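Local coordinates for SIS domain protein (Listeria monocytogenes str. 4b F2365, PDB 3FXA) that probably binds phosphorylated sugars and may isomerise them, being a putative sugar-phosphate isomerase built around a SIS domain, at residues A33-T37 and I139-V143; V38-A42 and C173-M178; T45-A51 and E93-I99; K62-F67 and F167-I171. All blocks are in the same frame, centred on the assembly; numbering follows the deposited sequence.

Interaction 1: residues A33-T37 and I139-V143; sequences ALVKT and IFFPV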
# COMPACT_ATOMS: atom_id res chain seq x y z
N ALA A 33 -11.68 19.70 21.05
CA ALA A 33 -11.47 18.78 19.89
C ALA A 33 -11.16 17.35 20.30
O ALA A 33 -11.65 16.42 19.69
CB ALA A 33 -10.40 19.32 18.95
N LEU A 34 -10.33 17.17 21.33
CA LEU A 34 -9.99 15.83 21.84
C LEU A 34 -11.24 15.05 22.27
O LEU A 34 -11.46 13.89 21.87
CB LEU A 34 -8.99 15.96 23.01
CG LEU A 34 -7.58 16.42 22.62
CD1 LEU A 34 -6.78 17.01 23.80
CD2 LEU A 34 -6.78 15.28 22.00
N VAL A 35 -12.08 15.70 23.06
CA VAL A 35 -13.31 15.07 23.55
C VAL A 35 -14.31 14.80 22.42
O VAL A 35 -14.84 13.68 22.32
CB VAL A 35 -13.94 15.91 24.68
CG1 VAL A 35 -15.33 15.36 25.03
CG2 VAL A 35 -12.97 15.93 25.89
N LYS A 36 -14.51 15.81 21.56
CA LYS A 36 -15.44 15.69 20.42
C LYS A 36 -15.00 14.57 19.49
O LYS A 36 -15.83 13.77 19.03
CB LYS A 36 -15.61 17.00 19.64
CG LYS A 36 -16.49 18.06 20.28
CD LYS A 36 -16.96 19.03 19.17
CE LYS A 36 -17.82 20.18 19.70
NZ LYS A 36 -18.41 20.96 18.57
N THR A 37 -13.68 14.45 19.27
CA THR A 37 -13.15 13.39 18.42
C THR A 37 -13.41 12.00 19.02
O THR A 37 -13.81 11.09 18.29
CB THR A 37 -11.65 13.65 18.11
OG1 THR A 37 -11.53 14.94 17.47
CG2 THR A 37 -11.03 12.57 17.23
N ILE A 139 -14.50 19.28 12.73
CA ILE A 139 -13.66 19.31 13.94
C ILE A 139 -12.25 19.71 13.49
O ILE A 139 -11.57 18.92 12.80
CB ILE A 139 -13.60 17.95 14.68
CG1 ILE A 139 -14.98 17.50 15.13
CG2 ILE A 139 -12.70 18.05 15.91
CD1 ILE A 139 -15.02 16.04 15.56
N PHE A 140 -11.83 20.92 13.82
CA PHE A 140 -10.44 21.37 13.64
C PHE A 140 -9.70 20.76 14.86
O PHE A 140 -10.10 20.99 16.02
CB PHE A 140 -10.33 22.91 13.62
CG PHE A 140 -8.94 23.45 13.83
CD1 PHE A 140 -7.84 22.93 13.17
CD2 PHE A 140 -8.75 24.54 14.70
CE1 PHE A 140 -6.55 23.46 13.36
CE2 PHE A 140 -7.48 25.09 14.89
CZ PHE A 140 -6.38 24.55 14.24
N PHE A 141 -8.69 19.94 14.55
CA PHE A 141 -7.91 19.19 15.53
C PHE A 141 -6.48 19.75 15.49
O PHE A 141 -5.63 19.24 14.74
CB PHE A 141 -7.99 17.69 15.22
CG PHE A 141 -7.45 16.79 16.32
CD1 PHE A 141 -6.07 16.65 16.56
CD2 PHE A 141 -8.32 15.99 17.06
CE1 PHE A 141 -5.57 15.79 17.56
CE2 PHE A 141 -7.85 15.11 18.07
CZ PHE A 141 -6.47 15.00 18.32
N PRO A 142 -6.21 20.81 16.28
CA PRO A 142 -4.87 21.39 16.28
C PRO A 142 -3.80 20.48 16.88
O PRO A 142 -4.04 19.81 17.87
CB PRO A 142 -5.02 22.65 17.14
CG PRO A 142 -6.25 22.40 17.95
CD PRO A 142 -7.15 21.61 17.10
N VAL A 143 -2.64 20.45 16.24
CA VAL A 143 -1.46 19.72 16.72
C VAL A 143 -0.26 20.45 16.12
O VAL A 143 -0.30 20.81 14.94
CB VAL A 143 -1.46 18.22 16.30
CG1 VAL A 143 -1.82 18.06 14.83
CG2 VAL A 143 -0.07 17.50 16.66

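Interaction 2: residues V38-A42 and C173-M178; sequences VEKIA and CLMTYM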
# COMPACT_ATOMS: atom_id res chain seq x y z
N VAL A 38 -13.18 11.83 20.32
CA VAL A 38 -13.48 10.56 20.99
C VAL A 38 -14.96 10.20 20.88
O VAL A 38 -15.29 9.06 20.57
CB VAL A 38 -13.07 10.58 22.49
CG1 VAL A 38 -13.56 9.31 23.22
CG2 VAL A 38 -11.53 10.80 22.62
N GLU A 39 -15.84 11.16 21.17
CA GLU A 39 -17.30 10.97 21.14
C GLU A 39 -17.77 10.63 19.74
O GLU A 39 -18.48 9.63 19.54
CB GLU A 39 -18.02 12.24 21.63
CG GLU A 39 -17.85 12.51 23.11
CD GLU A 39 -18.46 13.84 23.59
OE1 GLU A 39 -18.70 14.76 22.78
OE2 GLU A 39 -18.68 13.97 24.80
N LYS A 40 -17.34 11.44 18.78
CA LYS A 40 -17.72 11.27 17.37
C LYS A 40 -17.29 9.90 16.83
O LYS A 40 -18.08 9.25 16.13
CB LYS A 40 -17.14 12.38 16.50
CG LYS A 40 -17.81 12.54 15.14
CD LYS A 40 -19.15 13.27 15.26
CE LYS A 40 -19.84 13.45 13.92
NZ LYS A 40 -21.23 13.95 14.10
N ILE A 41 -16.06 9.47 17.13
CA ILE A 41 -15.54 8.17 16.65
C ILE A 41 -16.24 7.00 17.34
O ILE A 41 -16.58 6.02 16.68
CB ILE A 41 -13.99 8.08 16.69
CG1 ILE A 41 -13.40 9.10 15.71
CG2 ILE A 41 -13.47 6.65 16.39
CD1 ILE A 41 -11.85 9.21 15.81
N ALA A 42 -16.52 7.13 18.63
CA ALA A 42 -17.32 6.13 19.36
C ALA A 42 -18.73 5.96 18.78
O ALA A 42 -19.22 4.85 18.69
CB ALA A 42 -17.42 6.50 20.83
N CYS A 173 -8.01 5.94 24.77
CA CYS A 173 -9.21 6.45 25.46
C CYS A 173 -10.48 5.74 24.99
O CYS A 173 -11.31 5.34 25.83
CB CYS A 173 -9.34 7.95 25.33
SG CYS A 173 -10.61 8.55 26.42
N LEU A 174 -10.60 5.53 23.67
CA LEU A 174 -11.74 4.77 23.09
C LEU A 174 -11.91 3.34 23.63
O LEU A 174 -13.05 2.89 23.79
CB LEU A 174 -11.68 4.77 21.53
CG LEU A 174 -12.06 6.12 20.90
CD1 LEU A 174 -11.60 6.19 19.43
CD2 LEU A 174 -13.58 6.38 21.02
N MSE A 175 -10.82 2.65 23.96
CA MSE A 175 -10.91 1.26 24.47
C MSE A 175 -11.72 1.22 25.76
O MSE A 175 -12.60 0.37 25.94
CB MSE A 175 -9.53 0.67 24.67
CG MSE A 175 -8.77 0.46 23.36
SE MSE A 175 -6.89 0.02 23.60
CE MSE A 175 -7.07 -1.72 24.37
N THR A 176 -11.44 2.18 26.63
CA THR A 176 -12.18 2.33 27.90
C THR A 176 -13.58 2.91 27.64
O THR A 176 -14.57 2.39 28.19
CB THR A 176 -11.38 3.17 28.93
OG1 THR A 176 -10.16 2.48 29.26
CG2 THR A 176 -12.21 3.37 30.21
N TYR A 177 -13.67 3.97 26.82
CA TYR A 177 -14.94 4.65 26.49
C TYR A 177 -15.98 3.69 25.93
O TYR A 177 -17.14 3.77 26.28
CB TYR A 177 -14.71 5.78 25.45
CG TYR A 177 -15.89 6.70 25.21
CD1 TYR A 177 -16.92 6.33 24.34
CD2 TYR A 177 -15.96 7.96 25.82
CE1 TYR A 177 -18.01 7.18 24.11
CE2 TYR A 177 -17.05 8.81 25.60
CZ TYR A 177 -18.07 8.42 24.75
OH TYR A 177 -19.12 9.27 24.56
N MSE A 178 -15.54 2.79 25.05
CA MSE A 178 -16.43 1.83 24.37
C MSE A 178 -16.50 0.45 25.02
O MSE A 178 -17.17 -0.45 24.46
CB MSE A 178 -15.98 1.68 22.92
CG MSE A 178 -15.89 3.00 22.16
SE MSE A 178 -15.49 2.64 20.32
CE MSE A 178 -17.25 2.03 19.70

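Interaction 3: residues T45-A51 and E93-I99; sequences TGKIVVA and EDILILI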
# COMPACT_ATOMS: atom_id res chain seq x y z
N THR A 45 -21.12 4.95 12.90
CA THR A 45 -21.70 3.70 12.37
C THR A 45 -21.11 3.31 11.00
O THR A 45 -21.43 2.23 10.46
CB THR A 45 -23.24 3.81 12.22
OG1 THR A 45 -23.59 4.80 11.26
CG2 THR A 45 -23.86 4.15 13.57
N GLY A 46 -20.26 4.17 10.42
CA GLY A 46 -19.58 3.89 9.15
C GLY A 46 -18.14 3.49 9.39
O GLY A 46 -17.86 2.57 10.18
N LYS A 47 -17.22 4.17 8.73
CA LYS A 47 -15.79 3.93 8.88
C LYS A 47 -15.02 5.23 8.87
O LYS A 47 -15.55 6.27 8.52
CB LYS A 47 -15.28 3.01 7.77
CG LYS A 47 -15.42 3.59 6.37
CD LYS A 47 -15.10 2.55 5.33
CE LYS A 47 -15.36 3.08 3.95
NZ LYS A 47 -16.76 3.54 3.71
N ILE A 48 -13.76 5.13 9.28
CA ILE A 48 -12.86 6.28 9.32
C ILE A 48 -11.99 6.25 8.06
O ILE A 48 -11.28 5.30 7.84
CB ILE A 48 -11.98 6.24 10.58
CG1 ILE A 48 -12.85 6.17 11.86
CG2 ILE A 48 -11.08 7.47 10.63
CD1 ILE A 48 -12.05 5.88 13.13
N VAL A 49 -12.02 7.30 7.27
CA VAL A 49 -11.21 7.37 6.04
C VAL A 49 -10.11 8.39 6.35
O VAL A 49 -10.43 9.52 6.69
CB VAL A 49 -12.06 7.80 4.83
CG1 VAL A 49 -11.23 7.80 3.58
CG2 VAL A 49 -13.26 6.85 4.67
N VAL A 50 -8.84 8.01 6.27
CA VAL A 50 -7.73 8.94 6.61
C VAL A 50 -6.88 9.19 5.37
O VAL A 50 -6.49 8.24 4.70
CB VAL A 50 -6.86 8.45 7.78
CG1 VAL A 50 -6.02 9.61 8.40
CG2 VAL A 50 -7.73 7.81 8.85
N ALA A 51 -6.56 10.47 5.11
CA ALA A 51 -5.71 10.87 3.98
C ALA A 51 -4.53 11.74 4.40
O ALA A 51 -4.67 12.61 5.26
CB ALA A 51 -6.54 11.63 2.94
N GLU A 93 -21.96 8.40 6.29
CA GLU A 93 -21.83 7.99 7.69
C GLU A 93 -20.38 7.90 8.14
O GLU A 93 -20.11 7.50 9.28
CB GLU A 93 -22.50 6.61 7.95
CG GLU A 93 -23.83 6.31 7.20
CD GLU A 93 -23.65 5.84 5.73
OE1 GLU A 93 -22.73 5.05 5.43
OE2 GLU A 93 -24.44 6.29 4.88
N ASP A 94 -19.45 8.31 7.27
CA ASP A 94 -18.03 8.20 7.56
C ASP A 94 -17.42 9.47 8.15
O ASP A 94 -18.01 10.56 8.09
CB ASP A 94 -17.24 7.84 6.29
CG ASP A 94 -17.58 6.46 5.73
OD1 ASP A 94 -18.22 5.64 6.41
OD2 ASP A 94 -17.16 6.21 4.57
N ILE A 95 -16.21 9.31 8.66
CA ILE A 95 -15.41 10.39 9.19
C ILE A 95 -14.16 10.49 8.32
O ILE A 95 -13.42 9.51 8.25
CB ILE A 95 -14.97 10.14 10.64
CG1 ILE A 95 -16.21 9.93 11.56
CG2 ILE A 95 -14.10 11.30 11.11
CD1 ILE A 95 -15.89 9.61 13.02
N LEU A 96 -13.97 11.61 7.62
CA LEU A 96 -12.76 11.86 6.84
C LEU A 96 -11.79 12.64 7.73
O LEU A 96 -12.17 13.67 8.30
CB LEU A 96 -13.07 12.63 5.55
CG LEU A 96 -11.89 13.03 4.65
CD1 LEU A 96 -11.15 11.81 4.09
CD2 LEU A 96 -12.35 13.95 3.51
N ILE A 97 -10.58 12.11 7.87
CA ILE A 97 -9.51 12.74 8.62
C ILE A 97 -8.42 13.13 7.62
O ILE A 97 -7.84 12.25 6.95
CB ILE A 97 -8.93 11.84 9.74
CG1 ILE A 97 -10.04 11.35 10.67
CG2 ILE A 97 -7.81 12.60 10.50
CD1 ILE A 97 -9.56 10.54 11.91
N LEU A 98 -8.18 14.43 7.50
CA LEU A 98 -7.13 14.95 6.63
C LEU A 98 -5.96 15.39 7.50
O LEU A 98 -6.14 16.21 8.40
CB LEU A 98 -7.64 16.09 5.77
CG LEU A 98 -8.80 15.74 4.83
CD1 LEU A 98 -9.19 16.97 4.02
CD2 LEU A 98 -8.49 14.57 3.88
N ILE A 99 -4.77 14.85 7.23
CA ILE A 99 -3.54 15.16 8.01
C ILE A 99 -2.60 15.96 7.13
O ILE A 99 -2.09 15.46 6.11
CB ILE A 99 -2.80 13.91 8.53
CG1 ILE A 99 -3.73 13.01 9.34
CG2 ILE A 99 -1.57 14.34 9.40
CD1 ILE A 99 -3.13 11.70 9.79
O HOH W 1 -21.65 7.26 11.51

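Interaction 4: residues K62-F67 and F167-I171; sequences KLVHSF and FDAVI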
# COMPACT_ATOMS: atom_id res chain seq x y z
N LYS A 62 -0.91 4.99 10.41
CA LYS A 62 -0.79 4.56 11.81
C LYS A 62 -2.20 4.66 12.45
O LYS A 62 -2.66 3.71 13.10
CB LYS A 62 0.29 5.36 12.55
CG LYS A 62 0.97 4.59 13.69
CD LYS A 62 0.01 4.21 14.79
CE LYS A 62 0.66 3.46 15.87
NZ LYS A 62 -0.24 3.32 17.05
N LEU A 63 -2.89 5.78 12.23
CA LEU A 63 -4.28 5.93 12.67
C LEU A 63 -5.17 4.76 12.17
O LEU A 63 -5.89 4.12 12.96
CB LEU A 63 -4.90 7.24 12.22
CG LEU A 63 -4.64 8.55 12.97
CD1 LEU A 63 -3.18 8.97 13.02
CD2 LEU A 63 -5.52 9.64 12.37
N VAL A 64 -5.07 4.48 10.88
CA VAL A 64 -5.84 3.41 10.23
C VAL A 64 -5.57 2.05 10.85
O VAL A 64 -6.50 1.36 11.21
CB VAL A 64 -5.59 3.40 8.70
CG1 VAL A 64 -6.13 2.08 8.04
CG2 VAL A 64 -6.20 4.67 8.02
N HIS A 65 -4.30 1.69 11.06
CA HIS A 65 -4.02 0.42 11.72
C HIS A 65 -4.64 0.32 13.15
O HIS A 65 -5.36 -0.63 13.47
CB HIS A 65 -2.52 0.12 11.82
CG HIS A 65 -2.21 -1.14 12.59
ND1 HIS A 65 -2.37 -2.39 12.05
CD2 HIS A 65 -1.87 -1.33 13.89
CE1 HIS A 65 -2.10 -3.30 12.96
NE2 HIS A 65 -1.79 -2.68 14.09
N SER A 66 -4.31 1.32 13.96
CA SER A 66 -4.75 1.34 15.35
C SER A 66 -6.26 1.45 15.55
O SER A 66 -6.79 0.83 16.49
CB SER A 66 -3.94 2.35 16.18
OG SER A 66 -2.57 1.96 16.18
N PHE A 67 -6.95 2.17 14.67
CA PHE A 67 -8.43 2.25 14.73
C PHE A 67 -8.99 0.85 14.46
O PHE A 67 -9.84 0.35 15.22
CB PHE A 67 -9.00 3.28 13.73
CG PHE A 67 -8.94 4.69 14.19
CD1 PHE A 67 -9.49 5.06 15.45
CD2 PHE A 67 -8.47 5.71 13.36
CE1 PHE A 67 -9.48 6.41 15.86
CE2 PHE A 67 -8.48 7.05 13.78
CZ PHE A 67 -8.97 7.39 15.01
N PHE A 167 -3.45 10.83 18.26
CA PHE A 167 -4.46 9.80 17.99
C PHE A 167 -4.25 8.51 18.81
O PHE A 167 -5.23 7.84 19.12
CB PHE A 167 -4.67 9.60 16.47
CG PHE A 167 -5.45 10.71 15.85
CD1 PHE A 167 -4.80 11.85 15.41
CD2 PHE A 167 -6.84 10.68 15.79
CE1 PHE A 167 -5.53 12.94 14.85
CE2 PHE A 167 -7.58 11.75 15.26
CZ PHE A 167 -6.93 12.88 14.78
N ASP A 168 -3.01 8.20 19.20
CA ASP A 168 -2.78 7.05 20.10
C ASP A 168 -3.60 7.26 21.37
O ASP A 168 -4.25 6.35 21.83
CB ASP A 168 -1.27 6.88 20.45
CG ASP A 168 -0.46 6.26 19.33
OD1 ASP A 168 -1.03 5.63 18.43
OD2 ASP A 168 0.79 6.40 19.35
N ALA A 169 -3.60 8.50 21.88
CA ALA A 169 -4.34 8.86 23.10
C ALA A 169 -5.84 8.74 22.85
O ALA A 169 -6.57 8.17 23.66
CB ALA A 169 -3.97 10.25 23.60
N VAL A 170 -6.30 9.27 21.72
CA VAL A 170 -7.71 9.14 21.33
C VAL A 170 -8.10 7.66 21.32
O VAL A 170 -9.12 7.26 21.95
CB VAL A 170 -7.98 9.84 19.97
CG1 VAL A 170 -9.36 9.46 19.38
CG2 VAL A 170 -7.81 11.33 20.11
N ILE A 171 -7.27 6.83 20.68
CA ILE A 171 -7.54 5.41 20.52
C ILE A 171 -7.54 4.62 21.83
O ILE A 171 -8.46 3.83 22.08
CB ILE A 171 -6.60 4.82 19.42
CG1 ILE A 171 -7.04 5.36 18.07
CG2 ILE A 171 -6.57 3.31 19.44
CD1 ILE A 171 -6.05 5.10 16.96
O HOH W 2 2.39 4.59 18.21

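Interaction 1: residues A33-T37 and I139-V143
Ala33 starts this walk along the helix at the point where it comes nearest the strand, its CA 5.6 Å from that of Phe141. Little more than a methyl group fits there: Ala33 CB lies 3.4 Å from Phe140 O and 4.0 Å from Ile139 CG2. Leu34 turns its CA-to-CB bond away, yet its long branched side chain brings CD2 to 3.7 Å from Phe141 CZ, while it also packs on Trp15 of the second subunit. Lys36 suits the exposed margin, since its aliphatic base covers Ile139 (Lys36 CB to Ile139 CD1, 4.2 Å) and its charged end leads off from the strand. Thr37, one turn on from Ala33, is buried, and its hydroxyl is satisfied locally: Thr37 OG1 donates to Ala33 O at 2.7 Å. The same OG1 meets the edge of the Phe141 ring, 3.4 Å from Phe141 CD2. Beyond, that ring stacks on Phe167 of helix 157-177. The axes of the two short segments pass 8.7 Å apart at 126°, and the contact is mainly van der Waals packing. A helix covering the outermost strand 139-142 of a parallel sheet in this way is characteristic of the alpha/beta/alpha sandwich of SIS domains.

Interaction 2: residues V38-A42 and C173-M178
Two knobs, one from each helix, dominate this crossing. The first is Leu174, whose forked end fits a hollow on helix 31-43 walled by Val38, Ile41 and Ala42. Its CD2 drops between residues one turn apart, 3.2 Å from Val38 O and 3.8 Å from Ala42 CB, while Leu174 CD1 turns to Ile41 CG2 at 3.6 Å. The second is the small methyl of Ala42, received by a dent among Leu174, Tyr177 and Met178: Ala42 CB is 3.4 Å from Tyr177 CE1 and 4.0 Å from Met178 CG. The small alanine suits this close approach, where the CA atoms of Ala42 and Met178 are 6.7 Å apart. Val38 adds a lesser bump, laying CG1 over the face of the Tyr177 ring in a CH-pi contact, 4.2 Å from the centroid. At the margin the aliphatic part of Glu39 brings CG to 3.8 Å from Tyr177 OH, and the flexible selenomethionine Met178 curls its CE to 3.6 Å from Ala42 O. The segment axes run 10.4 Å apart and cross at -60°. Ile41 also packs on Ile95 of strand 95-99, so helix 31-43 lies between the sheet and the C-terminal end of helix 157-177, whose Tyr177 also packs on Met2 of the second subunit.

Interaction 3: residues T45-A51 and E93-I99
The salt bridge Lys47 NZ to Asp94 OD2, 2.8 Å long, sits just ahead of the paired strands. Both charges have further partners, Lys47 NZ in Val89 O and Asp94 OD2 in Gln91 N, which suits a buried pair. Asp94 OD1 accepts from Lys47 N at 2.9 Å, and Gly46 suits the spot because a CB would clash with that carboxylate. A water links Thr45 N to Glu93 O, 2.7 Å from each. From Ile95 N to Lys47 O (3.1 Å) onward, backbone hydrogen bonds form the parallel ladder: Val49 N to Ile95 O at 2.8 Å, Ile97 N to Val49 O and Ala51 N to Ile97 O at 2.9 Å, Ile99 N to Ala51 O at 3.0 Å. These are inner strands of the five-stranded parallel SIS sheet, a flavodoxin-like order. Beta-branched residues favour such extended backbone: Ile48, Val50, Ile95 and Ile97 share one face, with Ile48 CG2 3.7 Å from Ile97 CD1. On the other face, small Ala51 makes room for Leu98, its CB 3.7 Å from Leu98 CD2.

Interaction 4: residues K62-F67 and F167-I171
In the layered alpha/beta/alpha fold of the SIS domain, helices 55-69 and 157-177 run side by side, their segment axes 10.3 Å apart and only 13° from parallel. Rotamers decide how the space between them is filled. Leu63, with chi1 m and chi2 p, swings CD2 over the face of the Phe167 ring, 3.7 Å from its centroid and 13° off the normal, a CH-pi contact. Ile171 returns the arrangement: its m,t rotamer extends CD1 over the face of Phe67, 3.9 Å from the centroid, while CD1 also lies 3.6 Å from Ser66 CB. Phe67 and Phe167, both m at chi1, meet obliquely (Phe67 CZ to Phe167 CD2, 4.0 Å); flat rings and flexible aliphatic chains interlock well in such a buried seam. Small Ser66, pointing toward the other helix, leaves room for Ile171. Polar groups gather at one side. Lys62 bends at chi2 (m) and then runs extended, which carries NZ forward one turn along its own helix to Ser66 OG at 2.8 Å and across to Asp168 OD1, also 2.8 Å, in a salt bridge. A water also joins in, donating to Asp168 OD2 at 2.7 Å and accepting a weak 3.1 Å bond from Lys62 NZ.

One apolar layer connects all four contacts. Interactions 1 and 2 share helix 31-43, their centres 13 Å apart, and interactions 2 and 4 share helix 157-177, with centres 11 Å apart. Phe67 of interaction 4 meets Ile41 of interaction 2 (Phe67 CZ to Ile41 CD1, 3.5 Å) and Ile48 of interaction 3 (Phe67 CG to Ile48 CD1, 3.5 Å). Phe167 joins interaction 4 to interaction 1, Phe141 CE1 lying 3.9 Å from Phe167 CE1. Interactions 1, 2 and 4 also touch the second subunit, tying the layer to the assembly. Strand 48-51 of interaction 3 leads into a glycine-rich turn that, as in related SIS domains, probably borders the sugar-phosphate site.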